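Local structure of UDP-glucose 6-dehydrogenase (Pyrobaculum islandicum, 3VTF) at residues A[54-59]-A[64-69]; A[77-80]-A[84-87]; A[35-40]-A[45-50]; A[379-384]-A[388-393]. The protein probably catalyses the NAD-dependent oxidation of UDP-glucose to UDP-glucuronate, using two NAD(+) for each sugar nucleotide. All coordinates share one frame; numbering follows the deposited sequence.

Contact 1: residues A[54-59]-A[64-69]; sequences PSIVER and RPHIYE
Ile56 lies flat over the imidazole of His66, and this is the tight half of the contact. Ile56 CG2 sits 3.6 Å from the centroid of the His66 ring and 8° off its normal, a CH-pi contact, while Ile56 CD1 reaches 3.7 Å from His66 CD2. A branched aliphatic chain suits the place because two branches can cover one ring face together; Ile67 CG1 lies over the opposite face, toward the rim.

The looser half belongs to Arg59. Its guanidinium is centred over His66 CB, 3.6 Å from Arg59 CZ, and its polar rim turns to other partners. With the chain bent at chi3 (-71°), Arg59 NE donates to Ser55 O at 3.3 Å, in the guanidinium plane but 61° above the carbonyl plane of Ser55, whose opposite face takes Arg59 N; NH1 bonds Ser55 OG weakly. Arg59 NH2 meets a water that also bonds Pro65 O. Arg64 N closes the turn on Arg59 O, 2.9 Å.

The chain thus folds back at residues 64-66 against helix 54-61 and then runs on away from it. Ile56 also touches Asp51, predicted to bind NAD(+), while Pro65 and Ile67 pack on helix 72-81 and Ile67 also meets helix 31-43.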
loop_
_atom_site.group_PDB
_atom_site.type_symbol
_atom_site.label_atom_id
_atom_site.label_comp_id
_atom_site.label_asym_id
_atom_site.label_seq_id
_atom_site.Cartn_x
_atom_site.Cartn_y
_atom_site.Cartn_z
ATOM N N PRO A 54 -7.363 24.234 32.126
ATOM C CA PRO A 54 -8.343 25.298 32.211
ATOM C C PRO A 54 -7.983 26.451 31.247
ATOM O O PRO A 54 -8.898 27.175 30.763
ATOM C CB PRO A 54 -8.275 25.709 33.693
ATOM C CG PRO A 54 -6.912 25.293 34.139
ATOM C CD PRO A 54 -6.717 24.005 33.430
ATOM N N SER A 55 -6.693 26.636 30.950
ATOM C CA SER A 55 -6.349 27.741 30.022
ATOM C C SER A 55 -6.820 27.447 28.582
ATOM O O SER A 55 -7.123 28.369 27.780
ATOM C CB SER A 55 -4.868 28.119 30.070
ATOM O OG SER A 55 -4.107 27.207 29.329
ATOM N N ILE A 56 -6.903 26.165 28.223
ATOM C CA ILE A 56 -7.491 25.838 26.924
ATOM C C ILE A 56 -8.937 26.214 26.929
ATOM O O ILE A 56 -9.402 26.824 26.001
ATOM C CB ILE A 56 -7.284 24.331 26.612
ATOM C CG1 ILE A 56 -5.795 24.122 26.337
ATOM C CG2 ILE A 56 -8.096 23.925 25.396
ATOM C CD1 ILE A 56 -5.373 22.651 26.067
ATOM N N VAL A 57 -9.689 25.811 27.966
ATOM C CA VAL A 57 -11.101 26.146 28.003
ATOM C C VAL A 57 -11.350 27.694 27.943
ATOM O O VAL A 57 -12.280 28.165 27.218
ATOM C CB VAL A 57 -11.805 25.567 29.242
ATOM C CG1 VAL A 57 -13.233 26.147 29.415
ATOM C CG2 VAL A 57 -11.777 24.033 29.185
ATOM N N GLU A 58 -10.562 28.444 28.711
ATOM C CA GLU A 58 -10.680 29.895 28.804
ATOM C C GLU A 58 -10.421 30.544 27.450
ATOM O O GLU A 58 -11.122 31.451 27.057
ATOM C CB GLU A 58 -9.674 30.467 29.813
ATOM C CG GLU A 58 -9.990 30.258 31.287
ATOM C CD GLU A 58 -8.895 30.800 32.195
ATOM O OE1 GLU A 58 -8.272 30.015 32.944
ATOM O OE2 GLU A 58 -8.650 32.021 32.148
ATOM N N ARG A 59 -9.394 30.077 26.755
ATOM C CA ARG A 59 -9.094 30.583 25.427
ATOM C C ARG A 59 -10.177 30.273 24.407
ATOM O O ARG A 59 -10.562 31.137 23.639
ATOM C CB ARG A 59 -7.739 30.072 24.949
ATOM C CG ARG A 59 -6.582 30.952 25.385
ATOM C CD ARG A 59 -5.254 30.436 24.881
ATOM N NE ARG A 59 -4.865 29.230 25.582
ATOM C CZ ARG A 59 -3.714 28.607 25.404
ATOM N NH1 ARG A 59 -3.438 27.506 26.095
ATOM N NH2 ARG A 59 -2.844 29.090 24.532
ATOM N N ARG A 64 -10.442 32.081 20.927
ATOM C CA ARG A 64 -9.034 32.076 20.510
ATOM C C ARG A 64 -8.389 30.684 20.489
ATOM O O ARG A 64 -7.945 30.198 21.547
ATOM C CB ARG A 64 -8.188 32.946 21.463
ATOM C CG ARG A 64 -8.389 34.463 21.266
ATOM C CD ARG A 64 -9.021 35.112 22.490
ATOM N NE ARG A 64 -8.062 35.367 23.582
ATOM C CZ ARG A 64 -8.287 36.209 24.597
ATOM N NH1 ARG A 64 -9.425 36.895 24.675
ATOM N NH2 ARG A 64 -7.366 36.378 25.544
ATOM N N PRO A 65 -8.291 30.064 19.300
ATOM C CA PRO A 65 -7.805 28.701 19.299
ATOM C C PRO A 65 -6.443 28.619 20.036
ATOM O O PRO A 65 -5.639 29.529 19.913
ATOM C CB PRO A 65 -7.667 28.389 17.802
ATOM C CG PRO A 65 -8.792 29.179 17.199
ATOM C CD PRO A 65 -8.834 30.469 17.989
ATOM N N HIS A 66 -6.190 27.556 20.810
ATOM C CA HIS A 66 -4.875 27.355 21.444
ATOM C C HIS A 66 -3.935 26.615 20.521
ATOM O O HIS A 66 -2.807 26.308 20.871
ATOM C CB HIS A 66 -5.055 26.542 22.741
ATOM C CG HIS A 66 -5.736 25.216 22.492
ATOM N ND1 HIS A 66 -7.004 25.133 21.984
ATOM C CD2 HIS A 66 -5.271 23.911 22.612
ATOM C CE1 HIS A 66 -7.334 23.824 21.800
ATOM N NE2 HIS A 66 -6.295 23.070 22.216
ATOM N N ILE A 67 -4.355 26.321 19.315
ATOM C CA ILE A 67 -3.539 25.477 18.408
ATOM C C ILE A 67 -3.789 26.016 17.049
ATOM O O ILE A 67 -4.844 26.637 16.819
ATOM C CB ILE A 67 -3.953 23.947 18.436
ATOM C CG1 ILE A 67 -5.458 23.736 18.146
ATOM C CG2 ILE A 67 -3.487 23.299 19.745
ATOM C CD1 ILE A 67 -5.816 22.329 17.627
ATOM N N TYR A 68 -2.860 25.802 16.126
ATOM C CA TYR A 68 -3.071 26.349 14.814
ATOM C C TYR A 68 -3.693 25.335 13.908
ATOM O O TYR A 68 -3.105 24.290 13.692
ATOM C CB TYR A 68 -1.751 26.828 14.190
ATOM C CG TYR A 68 -1.949 27.167 12.777
ATOM C CD1 TYR A 68 -2.765 28.276 12.403
ATOM C CD2 TYR A 68 -1.362 26.390 11.765
ATOM C CE1 TYR A 68 -2.952 28.588 11.052
ATOM C CE2 TYR A 68 -1.566 26.704 10.427
ATOM C CZ TYR A 68 -2.338 27.811 10.103
ATOM O OH TYR A 68 -2.533 28.058 8.814
ATOM N N GLU A 69 -4.821 25.674 13.297
ATOM C CA GLU A 69 -5.461 24.766 12.355
ATOM C C GLU A 69 -6.227 25.637 11.368
ATOM O O GLU A 69 -7.055 26.458 11.799
ATOM C CB GLU A 69 -6.444 23.847 13.120
ATOM C CG GLU A 69 -7.203 22.831 12.269
ATOM C CD GLU A 69 -6.341 21.855 11.480
ATOM O OE1 GLU A 69 -5.387 21.218 11.971
ATOM O OE2 GLU A 69 -6.643 21.602 10.315
HETATM O O HOH W 1 -4.048 31.034 22.182
#

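Contact 2: residues A[77-80]-A[84-87]; sequences GRAL and RLSF
Leu80 reaches from helix 72-81 to strand 85-87 with one methyl, CD2, and its path explains how. Its CB leaves the helix facing away from the strand, and CG stands anti to the carbonyl carbon (chi1 -70°), which swings the branched end back. From there CD2 does the touching. Leu80 CD2 lies 3.9 Å from Leu85 O, with Leu85 CG a little farther off. Leu80 CD2 also comes to the Phe87 ring at the edge, near the ring plane, 4.0 Å from Phe87 CE2, and the two side chains cross at about a right angle. Leucine suits a position of this kind, since a fork set one carbon beyond CB can turn back where a shorter side chain could not.

The two segments are a helix and the strand that follows it after a short turn, at the border of the mostly parallel sheet in the Rossmann-type NAD-binding domain. Strand 85-87 is the outermost strand on this side of the sheet within the chain and pairs with strand 46-50.

Beside Leu80, the small Ala79 lets the helix come close. Ala79 CB meets Leu85 CD2 at 3.7 Å, and Leu85 CB lies 3.8 Å from Ala79 O. No hydrogen bond joins the two segments, and Leu85 N is buried with no partner in the model. The turn is tied instead by Ser82, whose OG bonds both Ala79 O and Arg84 N, while the guanidinium of Arg84 bonds Ala41 O. Phe87 also packs on Val57 and Leu60 of helix 54-61, and Ala79 and Leu85 both touch Val38 of helix 31-43.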
loop_
_atom_site.group_PDB
_atom_site.type_symbol
_atom_site.label_atom_id
_atom_site.label_comp_id
_atom_site.label_asym_id
_atom_site.label_seq_id
_atom_site.Cartn_x
_atom_site.Cartn_y
_atom_site.Cartn_z
ATOM N N GLY A 77 -15.605 30.776 16.073
ATOM C CA GLY A 77 -16.378 32.029 16.339
ATOM C C GLY A 77 -17.786 31.785 15.879
ATOM O O GLY A 77 -18.709 32.120 16.607
ATOM N N ARG A 78 -17.964 31.154 14.704
ATOM C CA ARG A 78 -19.318 30.760 14.216
ATOM C C ARG A 78 -20.042 29.791 15.169
ATOM O O ARG A 78 -21.209 29.954 15.483
ATOM C CB ARG A 78 -19.286 30.173 12.789
ATOM C CG ARG A 78 -18.782 31.113 11.699
ATOM C CD ARG A 78 -18.440 30.360 10.379
ATOM N NE ARG A 78 -19.644 29.758 9.803
ATOM C CZ ARG A 78 -20.452 30.356 8.910
ATOM N NH1 ARG A 78 -20.185 31.575 8.466
ATOM N NH2 ARG A 78 -21.559 29.738 8.462
ATOM N N ALA A 79 -19.360 28.770 15.672
ATOM C CA ALA A 79 -20.009 27.833 16.596
ATOM C C ALA A 79 -20.430 28.489 17.912
ATOM O O ALA A 79 -21.540 28.276 18.413
ATOM C CB ALA A 79 -19.042 26.623 16.829
ATOM N N LEU A 80 -19.580 29.364 18.423
ATOM C CA LEU A 80 -19.875 30.159 19.633
ATOM C C LEU A 80 -21.076 31.130 19.404
ATOM O O LEU A 80 -22.021 31.118 20.169
ATOM C CB LEU A 80 -18.632 30.948 20.085
ATOM C CG LEU A 80 -17.434 30.156 20.677
ATOM C CD1 LEU A 80 -16.197 31.043 20.812
ATOM C CD2 LEU A 80 -17.758 29.527 22.052
ATOM N N ARG A 84 -24.779 27.319 20.247
ATOM C CA ARG A 84 -24.822 25.845 20.418
ATOM C C ARG A 84 -23.579 25.204 21.091
ATOM O O ARG A 84 -23.653 24.047 21.549
ATOM C CB ARG A 84 -25.161 25.129 19.087
ATOM C CG ARG A 84 -26.528 25.487 18.544
ATOM C CD ARG A 84 -27.019 24.468 17.562
ATOM N NE ARG A 84 -26.177 24.567 16.377
ATOM C CZ ARG A 84 -26.434 25.322 15.332
ATOM N NH1 ARG A 84 -27.579 26.002 15.248
ATOM N NH2 ARG A 84 -25.533 25.357 14.346
ATOM N N LEU A 85 -22.470 25.941 21.188
ATOM C CA LEU A 85 -21.257 25.424 21.789
ATOM C C LEU A 85 -20.955 26.087 23.085
ATOM O O LEU A 85 -20.815 27.306 23.107
ATOM C CB LEU A 85 -20.040 25.713 20.850
ATOM C CG LEU A 85 -18.620 25.343 21.296
ATOM C CD1 LEU A 85 -18.573 23.811 21.682
ATOM C CD2 LEU A 85 -17.632 25.597 20.131
ATOM N N SER A 86 -20.700 25.326 24.156
ATOM C CA SER A 86 -20.282 25.925 25.407
ATOM C C SER A 86 -19.243 25.035 26.019
ATOM O O SER A 86 -18.982 23.907 25.528
ATOM C CB SER A 86 -21.494 26.056 26.390
ATOM O OG SER A 86 -22.110 24.779 26.602
ATOM N N PHE A 87 -18.639 25.491 27.108
ATOM C CA PHE A 87 -17.667 24.642 27.786
ATOM C C PHE A 87 -17.967 24.481 29.275
ATOM O O PHE A 87 -18.397 25.473 29.927
ATOM C CB PHE A 87 -16.252 25.203 27.572
ATOM C CG PHE A 87 -15.887 25.296 26.144
ATOM C CD1 PHE A 87 -15.304 24.192 25.486
ATOM C CD2 PHE A 87 -16.232 26.427 25.388
ATOM C CE1 PHE A 87 -15.021 24.269 24.119
ATOM C CE2 PHE A 87 -15.927 26.510 24.017
ATOM C CZ PHE A 87 -15.315 25.440 23.387
#

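Contact 3: residues A[35-40]-A[45-50]; sequences VHAVGF and HRVVGY
The Phe40 and His45 rings meet only obliquely, with Phe40 CD1 4.2 Å from His45 CD2, and each ring has further partners in the domain. Phe40 turns its CE2 into the plane of the His36 ring, at that ring's edge; Phe186 meets both His36 and Phe40 edge to face, and Phe102 packs against Phe40 as well. An aromatic side chain suits this spot on the helix because its flat faces and rim can serve several neighbours at once. His45 is buried, and both ring nitrogens have partners: ND1 and NE2 are hydrogen-bonded to Ala22 N and Val208 O. His45 CB lies 3.5 Å from Phe40 O, the same oxygen that accepts a hydrogen bond from His45 N at 3.0 Å, with an N-H...O angle of 159°.

Val47 carries the apolar part, with CG1 anti to the backbone N (chi1 176°). Val47 CG1 lies 4.0 Å from Ala37 CB and Val47 CG2 3.6 Å from Phe40 CB, and both methyls also touch Ala37 O. A beta-branched residue fits a strand and offers two methyls close to the backbone, and the small Ala37 allows the approach. With an alanine in place of Val47, both methyl contacts would go, and a gap is likely to open against Ala37 and Phe40.

Helix 31-43 and strand 46-50 are the second and third elements of the beta-alpha-beta crossover that begins with strand 23-27, as expected of a Rossmann-type nucleotide-binding domain.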
loop_
_atom_site.group_PDB
_atom_site.type_symbol
_atom_site.label_atom_id
_atom_site.label_comp_id
_atom_site.label_asym_id
_atom_site.label_seq_id
_atom_site.Cartn_x
_atom_site.Cartn_y
_atom_site.Cartn_z
ATOM N N VAL A 35 -11.957 20.139 16.999
ATOM C CA VAL A 35 -12.585 20.153 15.685
ATOM C C VAL A 35 -13.943 19.433 15.741
ATOM O O VAL A 35 -14.943 19.826 15.080
ATOM C CB VAL A 35 -11.660 19.558 14.581
ATOM C CG1 VAL A 35 -12.437 19.233 13.302
ATOM C CG2 VAL A 35 -10.533 20.540 14.270
ATOM N N HIS A 36 -14.005 18.355 16.528
ATOM C CA HIS A 36 -15.359 17.722 16.638
ATOM C C HIS A 36 -16.334 18.587 17.388
ATOM O O HIS A 36 -17.523 18.639 17.058
ATOM C CB HIS A 36 -15.242 16.359 17.305
ATOM C CG HIS A 36 -14.741 15.289 16.325
ATOM N ND1 HIS A 36 -13.446 15.226 15.909
ATOM C CD2 HIS A 36 -15.433 14.337 15.612
ATOM C CE1 HIS A 36 -13.337 14.240 14.966
ATOM N NE2 HIS A 36 -14.549 13.699 14.816
ATOM N N ALA A 37 -15.847 19.218 18.441
ATOM C CA ALA A 37 -16.772 20.065 19.246
ATOM C C ALA A 37 -17.339 21.181 18.392
ATOM O O ALA A 37 -18.555 21.442 18.394
ATOM C CB ALA A 37 -16.026 20.607 20.462
ATOM N N VAL A 38 -16.451 21.885 17.705
ATOM C CA VAL A 38 -16.891 22.956 16.779
ATOM C C VAL A 38 -17.726 22.469 15.609
ATOM O O VAL A 38 -18.794 23.064 15.267
ATOM C CB VAL A 38 -15.631 23.745 16.273
ATOM C CG1 VAL A 38 -16.003 24.655 15.081
ATOM C CG2 VAL A 38 -15.022 24.544 17.409
ATOM N N GLY A 39 -17.290 21.377 15.000
ATOM C CA GLY A 39 -18.000 20.829 13.851
ATOM C C GLY A 39 -19.403 20.312 14.210
ATOM O O GLY A 39 -20.328 20.479 13.409
ATOM N N PHE A 40 -19.538 19.607 15.344
ATOM C CA PHE A 40 -20.843 19.087 15.692
ATOM C C PHE A 40 -21.773 20.286 15.945
ATOM O O PHE A 40 -22.971 20.225 15.565
ATOM C CB PHE A 40 -20.795 18.198 16.970
ATOM C CG PHE A 40 -20.241 16.790 16.726
ATOM C CD1 PHE A 40 -20.647 16.057 15.647
ATOM C CD2 PHE A 40 -19.399 16.180 17.683
ATOM C CE1 PHE A 40 -20.198 14.727 15.468
ATOM C CE2 PHE A 40 -18.902 14.898 17.443
ATOM C CZ PHE A 40 -19.314 14.184 16.348
ATOM N N HIS A 45 -25.894 20.510 16.337
ATOM C CA HIS A 45 -26.025 19.874 17.654
ATOM C C HIS A 45 -25.658 20.818 18.729
ATOM O O HIS A 45 -24.962 21.755 18.521
ATOM C CB HIS A 45 -25.146 18.591 17.732
ATOM C CG HIS A 45 -25.537 17.545 16.708
ATOM N ND1 HIS A 45 -26.837 17.078 16.575
ATOM C CD2 HIS A 45 -24.783 16.933 15.715
ATOM C CE1 HIS A 45 -26.884 16.195 15.532
ATOM N NE2 HIS A 45 -25.618 16.102 15.007
ATOM N N ARG A 46 -26.112 20.534 19.919
ATOM C CA ARG A 46 -25.747 21.250 21.126
ATOM C C ARG A 46 -24.582 20.510 21.698
ATOM O O ARG A 46 -24.630 19.249 21.869
ATOM C CB ARG A 46 -26.943 21.223 22.127
ATOM C CG ARG A 46 -26.663 21.936 23.451
ATOM C CD ARG A 46 -27.750 21.558 24.441
ATOM N NE ARG A 46 -27.396 21.996 25.793
ATOM C CZ ARG A 46 -27.029 21.175 26.756
ATOM N NH1 ARG A 46 -27.003 19.876 26.519
ATOM N NH2 ARG A 46 -26.698 21.667 27.938
ATOM N N VAL A 47 -23.504 21.248 21.925
ATOM C CA VAL A 47 -22.233 20.627 22.304
ATOM C C VAL A 47 -21.679 21.283 23.567
ATOM O O VAL A 47 -21.671 22.547 23.730
ATOM C CB VAL A 47 -21.166 20.749 21.182
ATOM C CG1 VAL A 47 -19.787 20.193 21.615
ATOM C CG2 VAL A 47 -21.658 20.090 19.915
ATOM N N VAL A 48 -21.205 20.446 24.474
ATOM C CA VAL A 48 -20.518 20.927 25.654
ATOM C C VAL A 48 -19.117 20.303 25.700
ATOM O O VAL A 48 -18.977 19.080 25.799
ATOM C CB VAL A 48 -21.304 20.583 26.976
ATOM C CG1 VAL A 48 -20.564 21.202 28.163
ATOM C CG2 VAL A 48 -22.764 21.071 26.916
ATOM N N GLY A 49 -18.077 21.116 25.639
ATOM C CA GLY A 49 -16.712 20.604 25.648
ATOM C C GLY A 49 -16.049 20.753 26.992
ATOM O O GLY A 49 -16.510 21.542 27.845
ATOM N N TYR A 50 -14.972 20.002 27.179
ATOM C CA TYR A 50 -14.166 20.136 28.414
ATOM C C TYR A 50 -12.795 19.638 28.103
ATOM O O TYR A 50 -12.636 18.653 27.334
ATOM C CB TYR A 50 -14.832 19.353 29.574
ATOM C CG TYR A 50 -14.026 19.487 30.828
ATOM C CD1 TYR A 50 -14.122 20.664 31.622
ATOM C CD2 TYR A 50 -13.090 18.515 31.184
ATOM C CE1 TYR A 50 -13.331 20.808 32.784
ATOM C CE2 TYR A 50 -12.279 18.664 32.334
ATOM C CZ TYR A 50 -12.439 19.828 33.117
ATOM O OH TYR A 50 -11.687 19.996 34.260
#

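Contact 4: residues A[379-384]-A[388-393]; sequences KARAVL and VTYVED
Helix 377-384 ends where Ala380 O accepts from both Leu384 N and Val383 N, and the chain then returns as the short strand 389-390, with Arg381 and Tyr390 CA atoms 8.3 Å apart. Tyr390 fills that distance. Its ring lies under the guanidinium of Arg381 in a cation-pi contact: Arg381 CZ is 4.2 Å from the centroid of the Tyr390 ring and 27° off its normal, with the two planes 46° apart. Val388 CG2 lies 3.5 Å above the opposite face, toward the rim. Arginine suits the exposed face, because its chain runs out from the helix with CG anti to the backbone N (chi1 -178°) and then bends at chi3, bringing Arg381 NH1 to 3.5 Å from Tyr390 CE1.

Tyr390 OH lies 3.2 Å from Arg381 CA and 3.5 Å from Leu384 CB, and bonds Gly385 O just beyond the helix end. Deeper in, Leu384 CD1 meets Val388 CG2 at 4.3 Å. Replacing Tyr390 by an alanine would probably deprive the Arg381 guanidinium of its aromatic platform and Gly385 O of a partner.

Strand 389-390 pairs with strand 368-372, and with the intervening helix they form a beta-alpha-beta unit of the UDP-binding domain, at the border of its parallel sheet.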
loop_
_atom_site.group_PDB
_atom_site.type_symbol
_atom_site.label_atom_id
_atom_site.label_comp_id
_atom_site.label_asym_id
_atom_site.label_seq_id
_atom_site.Cartn_x
_atom_site.Cartn_y
_atom_site.Cartn_z
ATOM N N LYS A 379 7.651 26.687 19.178
ATOM C CA LYS A 379 7.446 25.315 19.686
ATOM C C LYS A 379 8.748 24.520 19.675
ATOM O O LYS A 379 9.034 23.803 20.605
ATOM C CB LYS A 379 6.306 24.625 18.937
ATOM C CG LYS A 379 4.960 25.224 19.312
ATOM C CD LYS A 379 3.823 24.327 18.900
ATOM C CE LYS A 379 2.786 24.299 20.006
ATOM N NZ LYS A 379 1.938 25.465 19.754
ATOM N N ALA A 380 9.571 24.677 18.620
ATOM C CA ALA A 380 10.809 23.931 18.544
ATOM C C ALA A 380 11.771 24.389 19.662
ATOM O O ALA A 380 12.496 23.585 20.184
ATOM C CB ALA A 380 11.477 24.139 17.198
ATOM N N ARG A 381 11.830 25.695 19.928
ATOM C CA ARG A 381 12.663 26.246 21.038
ATOM C C ARG A 381 12.274 25.605 22.354
ATOM O O ARG A 381 13.172 25.242 23.136
ATOM C CB ARG A 381 12.530 27.768 21.174
ATOM C CG ARG A 381 13.398 28.410 22.280
ATOM C CD ARG A 381 12.963 29.866 22.588
ATOM N NE ARG A 381 13.083 30.755 21.422
ATOM C CZ ARG A 381 14.250 31.187 20.932
ATOM N NH1 ARG A 381 15.371 30.808 21.526
ATOM N NH2 ARG A 381 14.310 31.984 19.856
ATOM N N ALA A 382 10.954 25.432 22.574
ATOM C CA ALA A 382 10.472 24.679 23.757
ATOM C C ALA A 382 11.207 23.363 23.898
ATOM O O ALA A 382 11.425 22.919 24.997
ATOM C CB ALA A 382 8.966 24.448 23.733
ATOM N N VAL A 383 11.600 22.751 22.771
ATOM C CA VAL A 383 12.296 21.491 22.774
ATOM C C VAL A 383 13.824 21.596 22.677
ATOM O O VAL A 383 14.531 20.877 23.377
ATOM C CB VAL A 383 11.738 20.506 21.683
ATOM C CG1 VAL A 383 12.557 19.212 21.677
ATOM C CG2 VAL A 383 10.267 20.213 21.952
ATOM N N LEU A 384 14.341 22.444 21.792
ATOM C CA LEU A 384 15.778 22.522 21.567
ATOM C C LEU A 384 16.482 23.614 22.410
ATOM O O LEU A 384 17.706 23.628 22.484
ATOM C CB LEU A 384 16.034 22.807 20.075
ATOM C CG LEU A 384 15.572 21.672 19.159
ATOM C CD1 LEU A 384 15.477 22.209 17.738
ATOM C CD2 LEU A 384 16.580 20.553 19.213
ATOM N N VAL A 388 20.506 25.483 19.471
ATOM C CA VAL A 388 20.664 25.910 18.056
ATOM C C VAL A 388 20.457 27.418 17.938
ATOM O O VAL A 388 19.822 28.024 18.805
ATOM C CB VAL A 388 19.668 25.125 17.154
ATOM C CG1 VAL A 388 19.829 23.615 17.410
ATOM C CG2 VAL A 388 18.253 25.514 17.464
ATOM N N THR A 389 20.920 27.996 16.833
ATOM C CA THR A 389 20.539 29.346 16.455
ATOM C C THR A 389 19.275 29.318 15.639
ATOM O O THR A 389 19.182 28.578 14.626
ATOM C CB THR A 389 21.683 30.058 15.658
ATOM O OG1 THR A 389 22.920 29.870 16.359
ATOM C CG2 THR A 389 21.397 31.569 15.393
ATOM N N TYR A 390 18.313 30.151 16.048
ATOM C CA TYR A 390 17.084 30.331 15.307
ATOM C C TYR A 390 17.214 31.493 14.307
ATOM O O TYR A 390 17.438 32.623 14.717
ATOM C CB TYR A 390 15.934 30.574 16.262
ATOM C CG TYR A 390 15.820 29.466 17.240
ATOM C CD1 TYR A 390 16.599 29.453 18.361
ATOM C CD2 TYR A 390 14.973 28.365 16.988
ATOM C CE1 TYR A 390 16.536 28.387 19.266
ATOM C CE2 TYR A 390 14.912 27.274 17.865
ATOM C CZ TYR A 390 15.667 27.302 19.027
ATOM O OH TYR A 390 15.658 26.247 19.914
ATOM N N VAL A 391 17.010 31.237 13.013
ATOM C CA VAL A 391 17.150 32.256 11.978
ATOM C C VAL A 391 15.795 32.686 11.416
ATOM O O VAL A 391 14.998 31.881 10.932
ATOM C CB VAL A 391 18.098 31.756 10.848
ATOM C CG1 VAL A 391 18.285 32.799 9.760
ATOM C CG2 VAL A 391 19.440 31.406 11.436
ATOM N N GLU A 392 15.511 33.984 11.435
ATOM C CA GLU A 392 14.195 34.413 10.994
ATOM C C GLU A 392 13.996 34.287 9.482
ATOM O O GLU A 392 12.877 34.108 9.008
ATOM C CB GLU A 392 13.906 35.881 11.462
ATOM C CG GLU A 392 14.225 36.089 12.939
ATOM C CD GLU A 392 13.370 35.193 13.883
ATOM O OE1 GLU A 392 12.174 35.004 13.578
ATOM O OE2 GLU A 392 13.876 34.650 14.918
ATOM N N ASP A 393 15.059 34.487 8.725
ATOM C CA ASP A 393 14.926 34.543 7.221
ATOM C C ASP A 393 15.604 33.276 6.630
ATOM O O ASP A 393 16.793 33.069 6.840
ATOM C CB ASP A 393 15.629 35.787 6.701
ATOM C CG ASP A 393 15.464 35.981 5.192
ATOM O OD1 ASP A 393 15.328 35.020 4.379
ATOM O OD2 ASP A 393 15.484 37.161 4.818
#

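Contacts 2 and 3 are buried and in direct touch, their centres about 8 Å apart. They reach neighbouring strands of one sheet, joined by probable backbone bonds such as Arg84 O to Val47 N. Both pack methyls between helix and strand, but contact 3 adds a backbone hydrogen bond across it and contact 2 has none. Contact 1 lies at the surface of the same NAD-binding domain, touching contact 2 where Val57 meets Phe87; there an arginine, a histidine and a water enter the chemistry. Contact 4 belongs to the UDP-binding domain, its centre about 34 Å from that of contact 3. It resembles contact 3 in topology, but is only partly buried, and a cation-pi pair on the outer side is added to a smaller apolar patch.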